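D-lactate dehydrogenase (Fermentative) (Pseudomonas aeruginosa, PDB 6ABJ) probably reduces pyruvate to D-lactate with NADH, as a tetrameric dehydrogenase of the D-isomer specific 2-hydroxyacid dehydrogenase family. Local coordinates at residues G60-C65 against A332-G337; L130-R135 against M244-G249; D215-H220 against A237-G242. One frame throughout, in Å; residues are numbered along the deposited sequence.

The three contacts sit in two parts of the fold. Contact 1 belongs to the five-stranded parallel sheet and lies away from the cofactor residues; contacts 2 and 3 belong to the seven-stranded Rossmann sheet, with centres about 40 and 45 Å from that of contact 1. Contact 2 is wholly buried and apolar. Contacts 1 and 3 are partly buried, and each sets an apolar touch beside a carboxylate. In contact 3 that carboxylate bridges to a lysine across the contact, whereas in contact 1 its salt bridge goes elsewhere. Contacts 2 and 3 share neighbouring strands: Met244 O lies 2.9 Å from Val217 N, a probable hydrogen bond.

Contact 1: residues G60-C65 against A332-G337; sequences GFEVVC and AAWQDG
Glu62 and Trp334 meet with their flat groups almost perpendicular. The carboxylate and the indole planes are 86° apart. The carboxylate comes to the edge of the six-membered ring, near the ring plane, and does not lie over a face. Its OE2 is 3.6 Å from Trp334 CH2 and 4.2 Å from Trp334 CZ3, so the approach favours one corner of the ring. Glu62 CG follows at 4.2 Å from the same CH2. The glutamate chain is extended beyond CG, which carries the carboxylate out to the tryptophan. OE2 is also held by a salt bridge to Arg86 NH1, its main polar partner. Trp334 has CG anti to the backbone N (chi1 161°), which sends the indole out toward the strand; chi2 sets which edge it presents. Val63 adds an apolar touch from an oblique direction, with Val63 CG2 4.3 Å from Trp334 CZ3. The indole also packs on Leu87 of the next strand and on Pro109. No hydrogen bond joins the two segments.

Trp334 stands in the last turn of helix 317-335. A Schellman motif ends that helix at Gly337, which has positive phi and a bond from Gly337 N to Trp334 O. The pairing is a helix-on-sheet contact of an alpha/beta fold: the C-terminal helix end packs beside the start of strand 63-66, a central strand of the five-stranded parallel sheet.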
loop_
_atom_site.group_PDB
_atom_site.type_symbol
_atom_site.label_atom_id
_atom_site.label_comp_id
_atom_site.label_asym_id
_atom_site.label_seq_id
_atom_site.Cartn_x
_atom_site.Cartn_y
_atom_site.Cartn_z
ATOM N N GLY B 60 12.170 -28.523 32.651
ATOM C CA GLY B 60 11.873 -29.930 32.504
ATOM C C GLY B 60 11.992 -30.425 31.080
ATOM O O GLY B 60 11.756 -31.596 30.831
ATOM N N PHE B 61 12.299 -29.536 30.129
ATOM C CA PHE B 61 12.444 -29.928 28.733
ATOM C C PHE B 61 13.907 -30.156 28.450
ATOM O O PHE B 61 14.784 -29.294 28.735
ATOM C CB PHE B 61 11.901 -28.839 27.763
ATOM C CG PHE B 61 10.405 -28.803 27.645
ATOM C CD1 PHE B 61 9.776 -29.556 26.664
ATOM C CD2 PHE B 61 9.625 -28.024 28.495
ATOM C CE1 PHE B 61 8.398 -29.539 26.502
ATOM C CE2 PHE B 61 8.240 -27.982 28.338
ATOM C CZ PHE B 61 7.630 -28.749 27.332
ATOM N N GLU B 62 14.180 -31.316 27.869
ATOM C CA GLU B 62 15.542 -31.727 27.634
ATOM C C GLU B 62 16.190 -30.982 26.502
ATOM O O GLU B 62 17.425 -30.761 26.491
ATOM C CB GLU B 62 15.575 -33.210 27.303
ATOM C CG GLU B 62 16.870 -33.794 27.770
ATOM C CD GLU B 62 16.854 -35.293 27.889
ATOM O OE1 GLU B 62 15.752 -35.901 27.942
ATOM O OE2 GLU B 62 17.966 -35.833 27.915
ATOM N N VAL B 63 15.341 -30.597 25.539
ATOM C CA VAL B 63 15.843 -29.915 24.360
ATOM C C VAL B 63 15.008 -28.686 24.102
ATOM O O VAL B 63 13.773 -28.726 24.243
ATOM C CB VAL B 63 15.831 -30.810 23.113
ATOM C CG1 VAL B 63 16.364 -30.030 21.894
ATOM C CG2 VAL B 63 16.667 -32.057 23.377
ATOM N N VAL B 64 15.706 -27.593 23.819
ATOM C CA VAL B 64 15.028 -26.345 23.424
ATOM C C VAL B 64 15.499 -25.992 22.040
ATOM O O VAL B 64 16.699 -26.085 21.729
ATOM C CB VAL B 64 15.159 -25.194 24.466
ATOM C CG1 VAL B 64 14.659 -25.644 25.827
ATOM C CG2 VAL B 64 16.563 -24.661 24.568
ATOM N N CYS B 65 14.537 -25.636 21.175
ATOM C CA CYS B 65 14.859 -25.322 19.795
ATOM C C CYS B 65 14.638 -23.816 19.571
ATOM O O CYS B 65 13.539 -23.328 19.791
ATOM C CB CYS B 65 14.028 -26.162 18.805
ATOM S SG CYS B 65 14.407 -25.685 17.078
ATOM N N ALA B 332 18.894 -36.256 17.350
ATOM C CA ALA B 332 19.035 -37.744 17.465
ATOM C C ALA B 332 20.512 -38.091 17.648
ATOM O O ALA B 332 20.886 -38.947 18.449
ATOM C CB ALA B 332 18.446 -38.424 16.227
ATOM N N ALA B 333 21.348 -37.381 16.908
ATOM C CA ALA B 333 22.791 -37.560 16.973
ATOM C C ALA B 333 23.363 -37.173 18.336
ATOM O O ALA B 333 24.165 -37.936 18.940
ATOM C CB ALA B 333 23.481 -36.848 15.833
ATOM N N TRP B 334 22.961 -36.029 18.871
ATOM C CA TRP B 334 23.430 -35.658 20.192
ATOM C C TRP B 334 23.088 -36.749 21.189
ATOM O O TRP B 334 23.926 -37.155 22.022
ATOM C CB TRP B 334 22.806 -34.327 20.642
ATOM C CG TRP B 334 22.864 -34.071 22.140
ATOM C CD1 TRP B 334 23.934 -33.569 22.877
ATOM C CD2 TRP B 334 21.804 -34.317 23.141
ATOM N NE1 TRP B 334 23.620 -33.485 24.210
ATOM C CE2 TRP B 334 22.362 -33.915 24.436
ATOM C CE3 TRP B 334 20.504 -34.804 23.091
ATOM C CZ2 TRP B 334 21.634 -34.009 25.610
ATOM C CZ3 TRP B 334 19.782 -34.892 24.285
ATOM C CH2 TRP B 334 20.334 -34.503 25.511
ATOM N N GLN B 335 21.843 -37.206 21.123
ATOM C CA GLN B 335 21.291 -38.300 21.946
ATOM C C GLN B 335 22.184 -39.534 21.955
ATOM O O GLN B 335 22.368 -40.153 22.996
ATOM C CB GLN B 335 19.923 -38.671 21.376
ATOM C CG GLN B 335 18.964 -39.371 22.293
ATOM C CD GLN B 335 17.755 -39.920 21.505
ATOM O OE1 GLN B 335 17.005 -39.190 20.809
ATOM N NE2 GLN B 335 17.579 -41.229 21.594
ATOM N N ASP B 336 22.701 -39.894 20.785
ATOM C CA ASP B 336 23.564 -41.045 20.619
ATOM C C ASP B 336 25.001 -40.760 20.861
ATOM O O ASP B 336 25.815 -41.638 20.693
ATOM C CB ASP B 336 23.448 -41.538 19.189
ATOM C CG ASP B 336 22.056 -42.038 18.867
ATOM O OD1 ASP B 336 21.329 -42.483 19.798
ATOM O OD2 ASP B 336 21.682 -41.967 17.669
ATOM N N GLY B 337 25.355 -39.544 21.251
ATOM C CA GLY B 337 26.768 -39.163 21.352
ATOM C C GLY B 337 27.561 -38.971 20.071
ATOM O O GLY B 337 28.764 -39.109 20.057
#

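Contact 2: residues L130-R135 against M244-G249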
loop_
_atom_site.group_PDB
_atom_site.type_symbol
_atom_site.label_atom_id
_atom_site.label_comp_id
_atom_site.label_asym_id
_atom_site.label_seq_id
_atom_site.Cartn_x
_atom_site.Cartn_y
_atom_site.Cartn_z
ATOM N N LEU B 130 14.520 -9.575 -10.460
ATOM C CA LEU B 130 13.460 -9.339 -11.423
ATOM C C LEU B 130 12.443 -8.368 -10.912
ATOM O O LEU B 130 11.976 -7.533 -11.655
ATOM C CB LEU B 130 12.779 -10.653 -11.808
ATOM C CG LEU B 130 13.606 -11.403 -12.879
ATOM C CD1 LEU B 130 13.192 -12.824 -12.876
ATOM C CD2 LEU B 130 13.486 -10.719 -14.250
ATOM N N THR B 131 12.127 -8.420 -9.608
ATOM C CA THR B 131 11.192 -7.477 -9.088
ATOM C C THR B 131 11.753 -6.038 -9.184
ATOM O O THR B 131 11.016 -5.096 -9.477
ATOM C CB THR B 131 10.637 -7.812 -7.661
ATOM O OG1 THR B 131 9.574 -6.883 -7.381
ATOM C CG2 THR B 131 11.594 -7.602 -6.610
ATOM N N LEU B 132 13.019 -5.875 -8.860
ATOM C CA LEU B 132 13.623 -4.573 -8.942
ATOM C C LEU B 132 13.692 -4.073 -10.408
ATOM O O LEU B 132 13.379 -2.927 -10.700
ATOM C CB LEU B 132 15.035 -4.603 -8.366
ATOM C CG LEU B 132 15.153 -4.657 -6.821
ATOM C CD1 LEU B 132 16.529 -5.131 -6.396
ATOM C CD2 LEU B 132 14.851 -3.240 -6.300
ATOM N N ASN B 133 14.098 -4.976 -11.297
ATOM C CA ASN B 133 14.326 -4.632 -12.693
ATOM C C ASN B 133 12.982 -4.161 -13.312
ATOM O O ASN B 133 12.887 -3.067 -13.891
ATOM C CB ASN B 133 14.833 -5.872 -13.381
ATOM C CG ASN B 133 15.114 -5.683 -14.855
ATOM O OD1 ASN B 133 14.490 -4.843 -15.533
ATOM N ND2 ASN B 133 15.970 -6.541 -15.385
ATOM N N ARG B 134 11.952 -4.981 -13.141
ATOM C CA ARG B 134 10.685 -4.744 -13.771
ATOM C C ARG B 134 9.714 -3.934 -12.820
ATOM O O ARG B 134 8.536 -3.702 -13.153
ATOM C CB ARG B 134 10.041 -6.018 -14.293
ATOM C CG ARG B 134 10.981 -6.906 -15.140
ATOM C CD ARG B 134 11.586 -6.132 -16.306
ATOM N NE ARG B 134 10.569 -5.875 -17.258
ATOM C CZ ARG B 134 10.297 -6.604 -18.345
ATOM N NH1 ARG B 134 11.072 -7.576 -18.754
ATOM N NH2 ARG B 134 9.284 -6.270 -19.080
ATOM N N ARG B 135 10.227 -3.545 -11.661
ATOM C CA ARG B 135 9.442 -2.774 -10.713
ATOM C C ARG B 135 8.125 -3.439 -10.375
ATOM O O ARG B 135 7.097 -2.773 -10.246
ATOM C CB ARG B 135 9.174 -1.374 -11.266
ATOM C CG ARG B 135 10.373 -0.446 -11.207
ATOM C CD ARG B 135 11.245 -0.619 -12.436
ATOM N NE ARG B 135 11.949 0.610 -12.783
ATOM C CZ ARG B 135 13.163 0.645 -13.321
ATOM N NH1 ARG B 135 13.807 -0.485 -13.579
ATOM N NH2 ARG B 135 13.732 1.808 -13.606
ATOM N N MET B 244 22.966 -2.601 -10.223
ATOM C CA MET B 244 22.138 -3.261 -9.204
ATOM C C MET B 244 23.028 -4.078 -8.249
ATOM O O MET B 244 23.845 -4.858 -8.721
ATOM C CB MET B 244 21.171 -4.196 -9.913
ATOM C CG MET B 244 20.325 -5.056 -8.987
ATOM S SD MET B 244 19.180 -6.113 -9.898
ATOM C CE MET B 244 18.010 -4.939 -10.502
ATOM N N LEU B 245 22.746 -3.980 -6.953
ATOM C CA LEU B 245 23.402 -4.829 -5.931
ATOM C C LEU B 245 22.394 -5.670 -5.191
ATOM O O LEU B 245 21.377 -5.159 -4.711
ATOM C CB LEU B 245 24.127 -3.899 -4.958
ATOM C CG LEU B 245 24.862 -4.616 -3.827
ATOM C CD1 LEU B 245 26.045 -5.468 -4.279
ATOM C CD2 LEU B 245 25.360 -3.566 -2.826
ATOM N N ILE B 246 22.712 -6.951 -5.028
ATOM C CA ILE B 246 21.887 -7.900 -4.315
ATOM C C ILE B 246 22.768 -8.503 -3.170
ATOM O O ILE B 246 23.881 -8.987 -3.401
ATOM C CB ILE B 246 21.439 -9.057 -5.242
ATOM C CG1 ILE B 246 20.707 -8.493 -6.495
ATOM C CG2 ILE B 246 20.543 -10.055 -4.541
ATOM C CD1 ILE B 246 19.439 -7.698 -6.204
ATOM N N ASN B 247 22.246 -8.455 -1.957
ATOM C CA ASN B 247 22.878 -9.136 -0.836
ATOM C C ASN B 247 21.901 -10.084 -0.192
ATOM O O ASN B 247 21.007 -9.694 0.599
ATOM C CB ASN B 247 23.405 -8.168 0.206
ATOM C CG ASN B 247 24.222 -8.903 1.284
ATOM O OD1 ASN B 247 24.575 -10.076 1.095
ATOM N ND2 ASN B 247 24.459 -8.248 2.381
ATOM N N THR B 248 22.021 -11.350 -0.577
ATOM C CA THR B 248 21.393 -12.448 0.194
ATOM C C THR B 248 22.401 -13.207 1.089
ATOM O O THR B 248 22.040 -14.236 1.599
ATOM C CB THR B 248 20.685 -13.423 -0.738
ATOM O OG1 THR B 248 21.652 -14.006 -1.647
ATOM C CG2 THR B 248 19.587 -12.692 -1.584
ATOM N N GLY B 249 23.627 -12.737 1.230
ATOM C CA GLY B 249 24.710 -13.484 1.947
ATOM C C GLY B 249 24.678 -13.283 3.472
ATOM O O GLY B 249 24.062 -14.024 4.159
#
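A helix packed on a face of the parallel Rossmann sheet brings Leu132 of helix 118-134 against Met244 and Ile246 of strand 243-247. The short helix and strand axes run nearly antiparallel, at 157°, and approach to 10.4 Å. Met244 and Leu132 carry the contact. The terminal methyl, Met244 CE, lies 3.7 Å from Leu132 CB and 4.0 Å from Asn133 N. The methionine chain leaves the strand extended, with CG anti to the backbone N, and then bends at SD (chi3 -71°) to bring the methyl against the helix. Leu132 and Ile246 lie alongside with their chains running opposite ways, and Leu132 CD1 meets Ile246 CD1 at 3.9 Å. All four touching residues are buried, and no hydrogen bond crosses the contact.

This strand lies in the NAD-binding domain and leads to Thr248, a residue seen to bind NADH, though no cofactor is bound to this chain. The turn after it is an Asx turn: Asn247 OD1 accepts from Gly249 N at 2.8 Å, with the donor 37° above the amide carbonyl plane. At the other end, Arg135 has positive phi and closes helix 118-134 in a Schellman motif. Its guanidinium folds back, and Arg135 NH1 donates to Asn133 O at 2.8 Å. NH1 also bonds Tyr270 OH, and NE bonds Gly152 O. Asn133 ND2 bonds to Phe156 O. Arg134 NH1 bonds to Ala120 O of the second subunit.

Contact 3: residues D215-H220 against A237-G242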
loop_
_atom_site.group_PDB
_atom_site.type_symbol
_atom_site.label_atom_id
_atom_site.label_comp_id
_atom_site.label_asym_id
_atom_site.label_seq_id
_atom_site.Cartn_x
_atom_site.Cartn_y
_atom_site.Cartn_z
ATOM N N ASP B 215 26.791 -5.167 -14.427
ATOM C CA ASP B 215 25.506 -4.526 -14.366
ATOM C C ASP B 215 24.755 -4.944 -13.106
ATOM O O ASP B 215 23.964 -4.177 -12.504
ATOM C CB ASP B 215 24.713 -4.892 -15.633
ATOM C CG ASP B 215 25.391 -4.457 -16.883
ATOM O OD1 ASP B 215 25.674 -3.274 -17.041
ATOM O OD2 ASP B 215 25.716 -5.310 -17.706
ATOM N N ILE B 216 25.006 -6.138 -12.662
ATOM C CA ILE B 216 24.342 -6.685 -11.457
ATOM C C ILE B 216 25.439 -7.375 -10.634
ATOM O O ILE B 216 26.190 -8.124 -11.213
ATOM C CB ILE B 216 23.262 -7.739 -11.790
ATOM C CG1 ILE B 216 22.130 -7.114 -12.599
ATOM C CG2 ILE B 216 22.697 -8.351 -10.514
ATOM C CD1 ILE B 216 21.175 -8.162 -13.196
ATOM N N VAL B 217 25.531 -7.084 -9.342
ATOM C CA VAL B 217 26.517 -7.705 -8.433
ATOM C C VAL B 217 25.761 -8.450 -7.386
ATOM O O VAL B 217 24.833 -7.900 -6.818
ATOM C CB VAL B 217 27.374 -6.638 -7.798
ATOM C CG1 VAL B 217 28.292 -7.246 -6.756
ATOM C CG2 VAL B 217 28.158 -5.856 -8.819
ATOM N N SER B 218 26.104 -9.742 -7.112
ATOM C CA SER B 218 25.361 -10.459 -6.137
ATOM C C SER B 218 26.376 -11.065 -5.156
ATOM O O SER B 218 27.319 -11.659 -5.599
ATOM C CB SER B 218 24.505 -11.559 -6.749
ATOM O OG SER B 218 23.650 -12.130 -5.792
ATOM N N LEU B 219 26.147 -10.854 -3.848
ATOM C CA LEU B 219 27.060 -11.331 -2.824
ATOM C C LEU B 219 26.674 -12.733 -2.342
ATOM O O LEU B 219 25.543 -12.979 -1.880
ATOM C CB LEU B 219 27.085 -10.378 -1.649
ATOM C CG LEU B 219 27.339 -8.940 -1.994
ATOM C CD1 LEU B 219 27.189 -7.975 -0.826
ATOM C CD2 LEU B 219 28.748 -8.794 -2.533
ATOM N N HIS B 220 27.646 -13.642 -2.430
ATOM C CA HIS B 220 27.486 -14.970 -1.885
ATOM C C HIS B 220 28.739 -15.508 -1.172
ATOM O O HIS B 220 28.885 -16.711 -1.047
ATOM C CB HIS B 220 27.131 -15.916 -2.998
ATOM C CG HIS B 220 25.917 -15.492 -3.753
ATOM N ND1 HIS B 220 24.630 -15.808 -3.354
ATOM C CD2 HIS B 220 25.803 -14.748 -4.873
ATOM C CE1 HIS B 220 23.781 -15.282 -4.212
ATOM N NE2 HIS B 220 24.475 -14.654 -5.150
ATOM N N ALA B 237 31.777 3.040 -4.799
ATOM C CA ALA B 237 32.227 3.972 -5.819
ATOM C C ALA B 237 33.005 3.285 -6.979
ATOM O O ALA B 237 33.134 3.847 -8.041
ATOM C CB ALA B 237 33.072 5.075 -5.173
ATOM N N THR B 238 33.466 2.041 -6.796
ATOM C CA THR B 238 34.130 1.229 -7.875
ATOM C C THR B 238 33.043 0.727 -8.897
ATOM O O THR B 238 33.239 0.686 -10.139
ATOM C CB THR B 238 34.903 0.052 -7.184
ATOM O OG1 THR B 238 35.785 0.585 -6.159
ATOM C CG2 THR B 238 35.688 -0.821 -8.157
ATOM N N MET B 239 31.853 0.461 -8.368
ATOM C CA MET B 239 30.780 -0.121 -9.218
ATOM C C MET B 239 30.412 0.740 -10.421
ATOM O O MET B 239 30.627 1.901 -10.432
ATOM C CB MET B 239 29.568 -0.420 -8.383
ATOM C CG MET B 239 29.849 -1.527 -7.419
ATOM S SD MET B 239 28.611 -2.017 -6.285
ATOM C CE MET B 239 27.266 -2.349 -7.444
ATOM N N LYS B 240 29.808 0.128 -11.433
ATOM C CA LYS B 240 29.260 0.805 -12.609
ATOM C C LYS B 240 28.042 1.674 -12.225
ATOM O O LYS B 240 27.147 1.215 -11.506
ATOM C CB LYS B 240 28.824 -0.241 -13.621
ATOM C CG LYS B 240 28.241 0.229 -14.933
ATOM C CD LYS B 240 28.188 -0.979 -15.848
ATOM C CE LYS B 240 27.983 -0.644 -17.306
ATOM N NZ LYS B 240 27.715 -1.943 -17.997
ATOM N N PRO B 241 28.016 2.928 -12.678
ATOM C CA PRO B 241 26.923 3.813 -12.307
ATOM C C PRO B 241 25.595 3.265 -12.708
ATOM O O PRO B 241 25.439 2.796 -13.816
ATOM C CB PRO B 241 27.214 5.079 -13.087
ATOM C CG PRO B 241 28.763 5.117 -13.138
ATOM C CD PRO B 241 29.147 3.669 -13.299
ATOM N N GLY B 242 24.664 3.233 -11.778
ATOM C CA GLY B 242 23.322 2.670 -12.076
ATOM C C GLY B 242 23.212 1.181 -11.889
ATOM O O GLY B 242 22.140 0.591 -12.128
#
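The carboxylate of Asp215 is the flat group that meets the other segment, and Lys240 reaches it at one oxygen. Lys240 NZ approaches Asp215 OD1 on the syn side, 25° out of the carboxylate plane. The donor is therefore tilted from the plane, but it does not lie over a face. The two atoms are 2.6 Å apart, and the pair is a hydrogen-bonded salt bridge. The second oxygen, Asp215 OD2, is 3.9 Å from Lys240 NZ and is instead bonded to the backbone N of Arg162. One oxygen thus serves the lysine and the other the start of strand 162-166, which should help fix the rotation of the group. The lysine is extended throughout, with CG anti to the backbone N (chi1 -179°). Its shaft also passes the carboxylate, with Lys240 CE 3.5 Å from Asp215 OD1.

These residues bracket the helix of the beta-alpha-beta unit made by strand 216-219, helix 233-238 and strand 243-247 of the Rossmann sheet. Asp215 stands just before the first strand. Lys240 is in the link from the helix to the second. Deeper in, Val217 and Met239 meet end to end, methyl against methyl: Val217 CG2 is 3.9 Å from Met239 CE. Both residues are buried. Met239 is bent at chi3 (55°), which turns its methyl to the valine. Both side chains also pack on Leu211 of helix 207-213. At the far end of the strand, His220 NE2 makes a weak hydrogen bond to Ser218 OG, and the imidazole meets the ring of Phe175.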